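Local coordinates for conjugal transfer protein TRWB (Escherichia coli, PDB 1E9S), which probably acts as a hexameric P-loop coupling protein that brings relaxosome-bound DNA to the type IV secretion channel during bacterial conjugation, at residues Q6-G11 with I23-K28; G27-M32 with P414-P419; Q128-S133 with V266-L271; L154-K159 with T191-L196. All blocks are in the same frame, centred on the assembly; numbering follows the deposited sequence.

Contact 1 (Q6-G11 with I23-K28); sequences QGEFGG and IVSGGK
Glu8 lies along the backbone of Ile23, Val24 and Ser25. Its CB sits 3.8 Å from Ile23 O. CG is anti to the carbonyl carbon of Glu8 (chi1 -42°) and comes up to Ser25 N. From there the chain runs extended, and CD passes close to Val24 CA. At the tip the two oxygens part. OE1 lies 3.6 Å from Ile23 O, a plain contact of two acceptors with no bond between them. OE2 accepts a weak, strongly bent hydrogen bond from Ser25 N, 3.2 Å long with 125° at the hydrogen. Here strand 23-25, at one border of the large mixed sheet, gives way to helix 26-33. Ser25 is the N-cap of that helix, and its OG accepts from Lys28 N at 3.1 Å. The carboxylate thus lies beside a helix N terminus, which would probably favour its negative charge. Lys28 NZ is 5.3 Å from Glu8 OE2, too far for a salt bridge but likely to add to the same field. The backbone of Glu8 is touched as well, with Ile23 CD1 3.6 Å from Glu8 O. Ile23 CG2 packs on Phe9 CB at 3.9 Å. The Phe9 ring meets the ring of His363 and packs on Arg19 of a neighbouring subunit.

Contact 2 (G27-M32 with P414-P419); sequences GKLKRM and PIAKVP
Leu29, Met32 and Pro414 make most of the apolar contact between helix 26-33 and the segment 414-419, where Pro414 leads into strand 415-419. Ala416 lies beside them. Leu29 is the central side chain. Its CG stands anti to the backbone N (chi1 178°), which turns the branch toward 414-419. CD2 rests on Ala416 CB at 3.5 Å, and Leu29 CB is also close to that methyl. CD1 reaches Pro414 CG at 4.1 Å, where the leucine and the proline ring cross obliquely. Nearly one turn on, Met32 and Pro414 reach toward each other, the methyl end meeting the CG-CD side of the proline. The methionine chain bends at chi3 (46°), and its CE comes 3.7 Å from Pro414 CD. Met32 SD lies 4.0 Å from Pro414 CG.

A looser contact is made by the aliphatic part of a charged residue. Lys30 comes nearer the strand at its far end, and its CE is 4.4 Å from Val418 CG1.

A third kind sets carbon against a polar atom. Leu29 CD1 is 3.5 Å from Pro414 O, a plain van der Waals approach.

Val24 of the adjacent strand 23-25 touches Leu29, Pro414 and Ala416. Val45 touches Leu29, Lys30 and Val418. The helix therefore packs on a face near the border of the mixed sheet. The backbone bonds of the strand go to its neighbours in the sheet, as between Ala416 and Val407. Between helix and strand the hold is by shape and the burial of methyl groups, without directional polar bonds.

Contact 3 (Q128-S133 with V266-L271); sequences QRYALS and VCTSIL
Ser269 OG is gripped from two directions. Tyr130 OH donates to it at 2.7 Å, and the serine in turn bonds Val265 O, one helical turn back. Ser269 OG lies at the edge of the tyrosine ring, near its plane. Next to this pair, Arg129 reaches across in an extended chain, with CG anti to the backbone N (chi1 -173°). Its NH2 gives a weak hydrogen bond to Thr268 O at 2.8 Å, with 145° at the hydrogen. That oxygen lies in the guanidinium plane, at its edge, and also accepts from Leu271 N. NH2 bonds Ser272 OG too, and NH1 forms a salt bridge with Asp126. Tyr130 OH sits 3.5 Å above the guanidinium plane, over its centre. Thr268 approaches from the opposite direction and sets CG2 3.4 Å from Arg129 NE. Replacing Arg129 by an alanine would probably leave Asp126 without its charged mate and open a gap beside Thr268 CG2. Farther along, Ser133 OG bonds Asp264 OD2 and Thr268 OG1 bonds Asp264 O. The buried hydroxyls are thus paired. The arrangement is a helix-to-helix contact toward the C-terminal part of helix 252-269. It joins that helix of the P-loop NTPase fold to helix 126-134, part of the all-helical insertion between strands 103-105 and 243-247.

Contact 4 (L154-K159 with T191-L196); sequences LRETAK and TLAESL
Glu156 meets the loop segment 191-196, at Thr191 to Ala193, with its whole side chain. Its OE1 accepts from Leu192 N at 3.0 Å, with 148° at the hydrogen. The N-H comes from above the carboxylate plane, 59° out of it. Thr191 CB touches the same OE1 at 3.4 Å. Lower down the chain, Glu156 CG packs on Ala193 CB at 3.7 Å. Leu192 crosses the carboxylate, and its CD1 is 3.4 Å from Glu156 OE2. A bend at chi2 (-51°) folds the acid back, and Lys159 NZ pairs with OE2 in a salt bridge of 2.9 Å, its hydrogen bond weak. The same NZ lies 3.7 Å from Leu192 CD1. The loop is shaped by its own bonds. Thr191 to Glu194 form a type I turn, and Thr191 OG1 accepts from Ala193 N at 3.1 Å in an ST turn. The same hydroxyl bonds Leu188 O. Farther out, Leu192 packs on Phe173 of a neighbouring subunit. A glutamine in place of Glu156 is likely to lose the charge pairing and leave Lys159 without its mate. One carboxylate thus bonds a loop amide through one oxygen, pairs with a helix ammonium through the other, and ties the loop to helix 141-163 near a subunit interface.

Overall arrangement
From the N terminus, contact 1 closes first, bringing the opening loop back onto strand 23-25 and the start of helix 26-33, with strand 16-18 in the span between. Contact 2 opens where contact 1 ends, sharing Gly27 and Lys28, and closes only near the C-terminal end, where strand 415-419 lies beside 23-25. It brackets almost the whole P-loop fold. Contacts 3 and 4 fall within that span, contact 4 inside contact 3. Contact 3 links the helical insertion to helix 252-269; contact 4 stays within the insertion. Their centres are about 19 Å apart, and Gln128 with Arg155 bridges them. Contacts 1 and 4 lie on opposite sides of the chain's centre, their centres about 61 Å apart.

Contact 1 (Q6-G11 with I23-K28)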
loop_
_atom_site.group_PDB
_atom_site.type_symbol
_atom_site.label_atom_id
_atom_site.label_comp_id
_atom_site.label_asym_id
_atom_site.label_seq_id
_atom_site.Cartn_x
_atom_site.Cartn_y
_atom_site.Cartn_z
ATOM N N GLN A 6 9.484 32.339 27.946
ATOM C CA GLN A 6 10.464 31.677 28.812
ATOM C C GLN A 6 9.821 31.079 30.064
ATOM O O GLN A 6 8.831 31.603 30.583
ATOM C CB GLN A 6 11.582 32.648 29.221
ATOM C CG GLN A 6 11.097 33.951 29.843
ATOM C CD GLN A 6 10.883 35.052 28.820
ATOM O OE1 GLN A 6 11.830 35.510 28.177
ATOM N NE2 GLN A 6 9.637 35.485 28.667
ATOM N N GLY A 7 10.398 29.977 30.539
ATOM C CA GLY A 7 9.875 29.308 31.718
ATOM C C GLY A 7 8.703 28.419 31.351
ATOM O O GLY A 7 8.206 27.618 32.153
ATOM N N GLU A 8 8.259 28.569 30.113
ATOM C CA GLU A 8 7.144 27.805 29.616
ATOM C C GLU A 8 7.533 27.152 28.303
ATOM O O GLU A 8 7.584 25.926 28.207
ATOM C CB GLU A 8 5.969 28.740 29.439
ATOM C CG GLU A 8 5.854 29.719 30.599
ATOM C CD GLU A 8 4.671 30.650 30.488
ATOM O OE1 GLU A 8 4.531 31.301 29.434
ATOM O OE2 GLU A 8 3.886 30.738 31.459
ATOM N N PHE A 9 7.822 27.976 27.302
ATOM C CA PHE A 9 8.231 27.501 25.988
ATOM C C PHE A 9 9.709 27.086 26.008
ATOM O O PHE A 9 10.558 27.802 26.540
ATOM C CB PHE A 9 7.994 28.612 24.963
ATOM C CG PHE A 9 8.294 28.215 23.548
ATOM C CD1 PHE A 9 7.786 27.032 23.014
ATOM C CD2 PHE A 9 9.084 29.032 22.743
ATOM C CE1 PHE A 9 8.059 26.667 21.699
ATOM C CE2 PHE A 9 9.368 28.679 21.421
ATOM C CZ PHE A 9 8.856 27.494 20.898
ATOM N N GLY A 10 10.008 25.925 25.428
ATOM C CA GLY A 10 11.372 25.427 25.403
ATOM C C GLY A 10 12.265 26.060 24.355
ATOM O O GLY A 10 13.489 25.975 24.443
ATOM N N GLY A 11 11.659 26.699 23.361
ATOM C CA GLY A 11 12.431 27.340 22.313
ATOM C C GLY A 11 12.851 28.752 22.676
ATOM O O GLY A 11 12.884 29.118 23.852
ATOM N N ILE A 23 1.473 27.532 25.434
ATOM C CA ILE A 23 2.086 26.714 26.458
ATOM C C ILE A 23 2.293 27.642 27.644
ATOM O O ILE A 23 2.752 28.778 27.502
ATOM C CB ILE A 23 3.424 26.075 26.020
ATOM C CG1 ILE A 23 3.924 25.164 27.149
ATOM C CG2 ILE A 23 4.427 27.140 25.663
ATOM C CD1 ILE A 23 4.870 24.081 26.712
ATOM N N VAL A 24 1.899 27.164 28.813
ATOM C CA VAL A 24 2.025 27.932 30.030
ATOM C C VAL A 24 2.796 27.119 31.063
ATOM O O VAL A 24 3.175 25.977 30.817
ATOM C CB VAL A 24 0.633 28.317 30.592
ATOM C CG1 VAL A 24 -0.110 29.150 29.592
ATOM C CG2 VAL A 24 -0.151 27.087 30.997
ATOM N N SER A 25 3.052 27.716 32.217
ATOM C CA SER A 25 3.775 27.032 33.282
ATOM C C SER A 25 2.804 26.109 33.995
ATOM O O SER A 25 1.602 26.353 33.991
ATOM C CB SER A 25 4.331 28.054 34.276
ATOM O OG SER A 25 3.274 28.823 34.840
ATOM N N GLY A 26 3.325 25.045 34.595
ATOM C CA GLY A 26 2.456 24.137 35.316
ATOM C C GLY A 26 1.611 24.904 36.321
ATOM O O GLY A 26 0.417 24.656 36.465
ATOM N N GLY A 27 2.242 25.852 37.009
ATOM C CA GLY A 27 1.540 26.648 37.994
ATOM C C GLY A 27 0.420 27.493 37.425
ATOM O O GLY A 27 -0.670 27.542 37.999
ATOM N N LYS A 28 0.672 28.164 36.308
ATOM C CA LYS A 28 -0.358 28.996 35.713
ATOM C C LYS A 28 -1.526 28.172 35.189
ATOM O O LYS A 28 -2.668 28.631 35.196
ATOM C CB LYS A 28 0.209 29.848 34.583
ATOM C CG LYS A 28 -0.855 30.730 33.930
ATOM C CD LYS A 28 -0.232 31.679 32.936
ATOM C CE LYS A 28 -1.274 32.576 32.290
ATOM N NZ LYS A 28 -0.653 33.426 31.224
#

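Contact 2 (G27-M32 with P414-P419)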
loop_
_atom_site.group_PDB
_atom_site.type_symbol
_atom_site.label_atom_id
_atom_site.label_comp_id
_atom_site.label_asym_id
_atom_site.label_seq_id
_atom_site.Cartn_x
_atom_site.Cartn_y
_atom_site.Cartn_z
ATOM N N GLY A 27 2.242 25.852 37.009
ATOM C CA GLY A 27 1.540 26.648 37.994
ATOM C C GLY A 27 0.420 27.493 37.425
ATOM O O GLY A 27 -0.670 27.542 37.999
ATOM N N LYS A 28 0.672 28.164 36.308
ATOM C CA LYS A 28 -0.358 28.996 35.713
ATOM C C LYS A 28 -1.526 28.172 35.189
ATOM O O LYS A 28 -2.668 28.631 35.196
ATOM C CB LYS A 28 0.209 29.848 34.583
ATOM C CG LYS A 28 -0.855 30.730 33.930
ATOM C CD LYS A 28 -0.232 31.679 32.936
ATOM C CE LYS A 28 -1.274 32.576 32.290
ATOM N NZ LYS A 28 -0.653 33.426 31.224
ATOM N N LEU A 29 -1.241 26.959 34.723
ATOM C CA LEU A 29 -2.294 26.082 34.214
ATOM C C LEU A 29 -3.170 25.625 35.378
ATOM O O LEU A 29 -4.397 25.596 35.268
ATOM C CB LEU A 29 -1.698 24.854 33.511
ATOM C CG LEU A 29 -2.705 23.827 32.968
ATOM C CD1 LEU A 29 -3.517 24.460 31.857
ATOM C CD2 LEU A 29 -1.983 22.598 32.455
ATOM N N LYS A 30 -2.533 25.270 36.490
ATOM C CA LYS A 30 -3.263 24.827 37.667
ATOM C C LYS A 30 -4.196 25.925 38.160
ATOM O O LYS A 30 -5.243 25.648 38.743
ATOM C CB LYS A 30 -2.282 24.402 38.761
ATOM C CG LYS A 30 -1.518 23.136 38.361
ATOM C CD LYS A 30 -0.425 22.750 39.337
ATOM C CE LYS A 30 0.430 21.616 38.786
ATOM N NZ LYS A 30 1.575 21.281 39.678
ATOM N N ARG A 31 -3.827 27.174 37.904
ATOM C CA ARG A 31 -4.659 28.278 38.315
ATOM C C ARG A 31 -5.800 28.520 37.352
ATOM O O ARG A 31 -6.898 28.897 37.753
ATOM C CB ARG A 31 -3.790 29.512 38.519
ATOM C CG ARG A 31 -3.144 29.351 39.912
ATOM C CD ARG A 31 -2.388 30.541 40.431
ATOM N NE ARG A 31 -1.072 30.627 39.820
ATOM C CZ ARG A 31 -0.793 31.359 38.750
ATOM N NH1 ARG A 31 -1.731 32.090 38.161
ATOM N NH2 ARG A 31 0.423 31.342 38.251
ATOM N N MET A 32 -5.543 28.258 36.081
ATOM C CA MET A 32 -6.547 28.432 35.049
ATOM C C MET A 32 -7.613 27.351 35.074
ATOM O O MET A 32 -8.782 27.625 34.811
ATOM C CB MET A 32 -5.873 28.444 33.689
ATOM C CG MET A 32 -4.893 29.568 33.557
ATOM S SD MET A 32 -4.230 29.646 31.928
ATOM C CE MET A 32 -5.751 29.463 30.947
ATOM N N PRO A 414 -4.229 26.100 27.362
ATOM C CA PRO A 414 -2.829 25.953 26.977
ATOM C C PRO A 414 -2.329 24.632 27.547
ATOM O O PRO A 414 -2.976 24.041 28.409
ATOM C CB PRO A 414 -2.172 27.160 27.640
ATOM C CG PRO A 414 -2.950 27.269 28.927
ATOM C CD PRO A 414 -4.380 27.062 28.471
ATOM N N ILE A 415 -1.196 24.157 27.057
ATOM C CA ILE A 415 -0.634 22.926 27.580
ATOM C C ILE A 415 0.416 23.376 28.583
ATOM O O ILE A 415 0.725 24.560 28.667
ATOM C CB ILE A 415 0.033 22.102 26.475
ATOM C CG1 ILE A 415 1.135 22.926 25.820
ATOM C CG2 ILE A 415 -0.996 21.713 25.435
ATOM C CD1 ILE A 415 1.984 22.149 24.864
ATOM N N ALA A 416 0.959 22.442 29.347
ATOM C CA ALA A 416 1.964 22.794 30.329
ATOM C C ALA A 416 2.788 21.588 30.683
ATOM O O ALA A 416 2.286 20.473 30.703
ATOM C CB ALA A 416 1.300 23.355 31.578
ATOM N N LYS A 417 4.065 21.820 30.950
ATOM C CA LYS A 417 4.968 20.758 31.338
ATOM C C LYS A 417 4.853 20.731 32.853
ATOM O O LYS A 417 5.154 21.715 33.519
ATOM C CB LYS A 417 6.383 21.106 30.899
ATOM C CG LYS A 417 7.400 20.019 31.088
ATOM C CD LYS A 417 8.731 20.537 30.619
ATOM C CE LYS A 417 9.854 19.664 31.072
ATOM N NZ LYS A 417 11.143 20.353 30.809
ATOM N N VAL A 418 4.383 19.614 33.390
ATOM C CA VAL A 418 4.208 19.470 34.825
ATOM C C VAL A 418 4.897 18.234 35.386
ATOM O O VAL A 418 5.002 17.207 34.718
ATOM C CB VAL A 418 2.717 19.401 35.194
ATOM C CG1 VAL A 418 2.037 20.681 34.786
ATOM C CG2 VAL A 418 2.068 18.203 34.550
ATOM N N PRO A 419 5.387 18.322 36.630
ATOM C CA PRO A 419 6.069 17.205 37.283
ATOM C C PRO A 419 5.056 16.390 38.078
ATOM O O PRO A 419 4.096 16.937 38.629
ATOM C CB PRO A 419 7.052 17.912 38.189
ATOM C CG PRO A 419 6.175 19.030 38.721
ATOM C CD PRO A 419 5.466 19.537 37.467
#

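Contact 3 (Q128-S133 with V266-L271)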
loop_
_atom_site.group_PDB
_atom_site.type_symbol
_atom_site.label_atom_id
_atom_site.label_comp_id
_atom_site.label_asym_id
_atom_site.label_seq_id
_atom_site.Cartn_x
_atom_site.Cartn_y
_atom_site.Cartn_z
ATOM N N GLN A 128 -27.022 -10.423 20.423
ATOM C CA GLN A 128 -25.994 -10.010 19.479
ATOM C C GLN A 128 -25.111 -8.972 20.155
ATOM O O GLN A 128 -23.887 -8.977 20.017
ATOM C CB GLN A 128 -26.608 -9.406 18.212
ATOM C CG GLN A 128 -25.579 -8.637 17.337
ATOM C CD GLN A 128 -24.376 -9.493 16.836
ATOM O OE1 GLN A 128 -24.044 -10.546 17.407
ATOM N NE2 GLN A 128 -23.710 -9.014 15.773
ATOM N N ARG A 129 -25.753 -8.083 20.895
ATOM C CA ARG A 129 -25.075 -7.021 21.617
ATOM C C ARG A 129 -23.905 -7.531 22.456
ATOM O O ARG A 129 -22.817 -6.970 22.421
ATOM C CB ARG A 129 -26.084 -6.319 22.506
ATOM C CG ARG A 129 -25.580 -5.105 23.197
ATOM C CD ARG A 129 -26.705 -4.506 24.014
ATOM N NE ARG A 129 -26.279 -3.345 24.779
ATOM C CZ ARG A 129 -27.005 -2.790 25.734
ATOM N NH1 ARG A 129 -28.192 -3.299 26.039
ATOM N NH2 ARG A 129 -26.556 -1.730 26.382
ATOM N N TYR A 130 -24.126 -8.601 23.208
ATOM C CA TYR A 130 -23.080 -9.153 24.042
ATOM C C TYR A 130 -22.265 -10.255 23.392
ATOM O O TYR A 130 -21.267 -10.683 23.948
ATOM C CB TYR A 130 -23.667 -9.595 25.382
ATOM C CG TYR A 130 -24.137 -8.391 26.175
ATOM C CD1 TYR A 130 -23.212 -7.517 26.748
ATOM C CD2 TYR A 130 -25.492 -8.060 26.260
ATOM C CE1 TYR A 130 -23.620 -6.339 27.375
ATOM C CE2 TYR A 130 -25.911 -6.888 26.886
ATOM C CZ TYR A 130 -24.972 -6.030 27.441
ATOM O OH TYR A 130 -25.374 -4.865 28.071
ATOM N N ALA A 131 -22.681 -10.716 22.217
ATOM C CA ALA A 131 -21.907 -11.715 21.489
ATOM C C ALA A 131 -20.735 -10.899 20.928
ATOM O O ALA A 131 -19.638 -11.406 20.714
ATOM C CB ALA A 131 -22.730 -12.311 20.353
ATOM N N LEU A 132 -20.998 -9.611 20.713
ATOM C CA LEU A 132 -20.017 -8.659 20.202
ATOM C C LEU A 132 -18.940 -8.400 21.263
ATOM O O LEU A 132 -17.797 -8.049 20.947
ATOM C CB LEU A 132 -20.722 -7.357 19.863
ATOM C CG LEU A 132 -20.750 -6.782 18.449
ATOM C CD1 LEU A 132 -20.383 -7.807 17.436
ATOM C CD2 LEU A 132 -22.140 -6.213 18.187
ATOM N N SER A 133 -19.322 -8.569 22.528
ATOM C CA SER A 133 -18.403 -8.389 23.654
ATOM C C SER A 133 -17.572 -9.652 23.846
ATOM O O SER A 133 -16.377 -9.582 24.100
ATOM C CB SER A 133 -19.174 -8.116 24.945
ATOM O OG SER A 133 -19.857 -6.881 24.907
ATOM N N VAL A 266 -19.066 -3.238 29.740
ATOM C CA VAL A 266 -19.229 -1.943 30.386
ATOM C C VAL A 266 -19.556 -0.893 29.332
ATOM O O VAL A 266 -20.441 -0.066 29.531
ATOM C CB VAL A 266 -17.937 -1.531 31.120
ATOM C CG1 VAL A 266 -18.065 -0.131 31.698
ATOM C CG2 VAL A 266 -17.618 -2.540 32.190
ATOM N N CYS A 267 -18.848 -0.944 28.203
ATOM C CA CYS A 267 -19.037 0.016 27.114
ATOM C C CYS A 267 -20.423 0.049 26.470
ATOM O O CYS A 267 -20.903 1.119 26.123
ATOM C CB CYS A 267 -17.973 -0.198 26.045
ATOM S SG CYS A 267 -16.335 0.247 26.607
ATOM N N THR A 268 -21.066 -1.101 26.280
ATOM C CA THR A 268 -22.412 -1.077 25.705
ATOM C C THR A 268 -23.412 -0.802 26.800
ATOM O O THR A 268 -24.316 0.007 26.634
ATOM C CB THR A 268 -22.898 -2.412 25.086
ATOM O OG1 THR A 268 -21.910 -3.433 25.208
ATOM C CG2 THR A 268 -23.270 -2.193 23.670
ATOM N N SER A 269 -23.247 -1.504 27.914
ATOM C CA SER A 269 -24.148 -1.377 29.032
ATOM C C SER A 269 -24.434 0.039 29.509
ATOM O O SER A 269 -25.587 0.361 29.776
ATOM C CB SER A 269 -23.647 -2.234 30.180
ATOM O OG SER A 269 -23.643 -3.589 29.767
ATOM N N ILE A 270 -23.423 0.902 29.607
ATOM C CA ILE A 270 -23.714 2.251 30.089
ATOM C C ILE A 270 -24.599 3.018 29.121
ATOM O O ILE A 270 -25.119 4.073 29.457
ATOM C CB ILE A 270 -22.440 3.125 30.386
ATOM C CG1 ILE A 270 -21.936 3.812 29.113
ATOM C CG2 ILE A 270 -21.396 2.315 31.100
ATOM C CD1 ILE A 270 -21.290 2.911 28.140
ATOM N N LEU A 271 -24.773 2.494 27.917
ATOM C CA LEU A 271 -25.615 3.152 26.925
ATOM C C LEU A 271 -27.098 2.873 27.180
ATOM O O LEU A 271 -27.964 3.476 26.551
ATOM C CB LEU A 271 -25.226 2.683 25.521
ATOM C CG LEU A 271 -24.366 3.609 24.655
ATOM C CD1 LEU A 271 -23.276 4.269 25.466
ATOM C CD2 LEU A 271 -23.774 2.798 23.528
#

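Contact 4 (L154-K159 with T191-L196)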
loop_
_atom_site.group_PDB
_atom_site.type_symbol
_atom_site.label_atom_id
_atom_site.label_comp_id
_atom_site.label_asym_id
_atom_site.label_seq_id
_atom_site.Cartn_x
_atom_site.Cartn_y
_atom_site.Cartn_z
ATOM N N LEU A 154 -22.585 -18.578 18.408
ATOM C CA LEU A 154 -22.645 -18.279 19.828
ATOM C C LEU A 154 -24.015 -17.836 20.290
ATOM O O LEU A 154 -24.572 -18.409 21.221
ATOM C CB LEU A 154 -21.636 -17.191 20.189
ATOM C CG LEU A 154 -21.663 -16.663 21.630
ATOM C CD1 LEU A 154 -21.194 -17.759 22.587
ATOM C CD2 LEU A 154 -20.786 -15.419 21.758
ATOM N N ARG A 155 -24.566 -16.818 19.644
ATOM C CA ARG A 155 -25.857 -16.306 20.063
ATOM C C ARG A 155 -27.022 -17.258 19.841
ATOM O O ARG A 155 -27.951 -17.287 20.640
ATOM C CB ARG A 155 -26.135 -14.958 19.403
ATOM C CG ARG A 155 -26.606 -15.021 17.983
ATOM C CD ARG A 155 -27.015 -13.630 17.521
ATOM N NE ARG A 155 -25.909 -12.902 16.918
ATOM C CZ ARG A 155 -25.596 -12.980 15.632
ATOM N NH1 ARG A 155 -26.322 -13.746 14.831
ATOM N NH2 ARG A 155 -24.550 -12.319 15.154
ATOM N N GLU A 156 -26.973 -18.050 18.775
ATOM C CA GLU A 156 -28.047 -18.994 18.509
ATOM C C GLU A 156 -27.977 -20.210 19.427
ATOM O O GLU A 156 -29.009 -20.711 19.865
ATOM C CB GLU A 156 -28.031 -19.426 17.045
ATOM C CG GLU A 156 -28.546 -18.355 16.078
ATOM C CD GLU A 156 -29.899 -17.762 16.477
ATOM O OE1 GLU A 156 -30.856 -18.525 16.711
ATOM O OE2 GLU A 156 -30.018 -16.520 16.546
ATOM N N THR A 157 -26.768 -20.681 19.722
ATOM C CA THR A 157 -26.592 -21.823 20.612
ATOM C C THR A 157 -26.913 -21.399 22.038
ATOM O O THR A 157 -27.495 -22.162 22.795
ATOM C CB THR A 157 -25.150 -22.370 20.554
ATOM O OG1 THR A 157 -24.851 -22.776 19.212
ATOM C CG2 THR A 157 -25.000 -23.570 21.457
ATOM N N ALA A 158 -26.544 -20.173 22.398
ATOM C CA ALA A 158 -26.806 -19.659 23.735
ATOM C C ALA A 158 -28.288 -19.399 23.923
ATOM O O ALA A 158 -28.848 -19.716 24.962
ATOM C CB ALA A 158 -26.027 -18.386 23.968
ATOM N N LYS A 159 -28.924 -18.813 22.921
ATOM C CA LYS A 159 -30.350 -18.537 22.998
ATOM C C LYS A 159 -31.132 -19.812 23.272
ATOM O O LYS A 159 -32.062 -19.814 24.074
ATOM C CB LYS A 159 -30.857 -17.921 21.695
ATOM C CG LYS A 159 -30.699 -16.426 21.633
ATOM C CD LYS A 159 -31.643 -15.800 20.629
ATOM C CE LYS A 159 -31.344 -16.240 19.223
ATOM N NZ LYS A 159 -32.140 -15.444 18.256
ATOM N N THR A 191 -33.318 -23.122 15.458
ATOM C CA THR A 191 -32.721 -21.804 15.681
ATOM C C THR A 191 -32.526 -21.106 14.335
ATOM O O THR A 191 -32.644 -21.730 13.283
ATOM C CB THR A 191 -31.347 -21.913 16.349
ATOM O OG1 THR A 191 -30.398 -22.331 15.370
ATOM C CG2 THR A 191 -31.369 -22.922 17.478
ATOM N N LEU A 192 -32.219 -19.815 14.376
ATOM C CA LEU A 192 -32.014 -19.044 13.157
ATOM C C LEU A 192 -30.786 -19.518 12.386
ATOM O O LEU A 192 -30.623 -19.185 11.216
ATOM C CB LEU A 192 -31.861 -17.554 13.488
ATOM C CG LEU A 192 -32.978 -16.833 14.251
ATOM C CD1 LEU A 192 -32.560 -15.419 14.588
ATOM C CD2 LEU A 192 -34.223 -16.809 13.412
ATOM N N ALA A 193 -29.935 -20.306 13.039
ATOM C CA ALA A 193 -28.705 -20.807 12.427
ATOM C C ALA A 193 -28.844 -22.201 11.846
ATOM O O ALA A 193 -27.877 -22.765 11.333
ATOM C CB ALA A 193 -27.580 -20.800 13.453
ATOM N N GLU A 194 -30.047 -22.752 11.935
ATOM C CA GLU A 194 -30.324 -24.093 11.441
ATOM C C GLU A 194 -29.887 -24.333 10.004
ATOM O O GLU A 194 -29.178 -25.297 9.722
ATOM C CB GLU A 194 -31.814 -24.378 11.610
ATOM C CG GLU A 194 -32.430 -25.364 10.656
ATOM C CD GLU A 194 -33.910 -25.630 10.957
ATOM O OE1 GLU A 194 -34.645 -24.685 11.335
ATOM O OE2 GLU A 194 -34.332 -26.796 10.803
ATOM N N SER A 195 -30.289 -23.452 9.097
ATOM C CA SER A 195 -29.930 -23.610 7.696
ATOM C C SER A 195 -28.715 -22.812 7.233
ATOM O O SER A 195 -28.098 -23.154 6.231
ATOM C CB SER A 195 -31.137 -23.274 6.815
ATOM O OG SER A 195 -32.110 -24.314 6.862
ATOM N N LEU A 196 -28.360 -21.754 7.951
ATOM C CA LEU A 196 -27.222 -20.937 7.552
ATOM C C LEU A 196 -25.918 -21.727 7.564
ATOM O O LEU A 196 -25.037 -21.508 6.732
ATOM C CB LEU A 196 -27.115 -19.714 8.465
ATOM C CG LEU A 196 -28.267 -18.729 8.261
ATOM C CD1 LEU A 196 -28.134 -17.592 9.229
ATOM C CD2 LEU A 196 -28.264 -18.220 6.837
#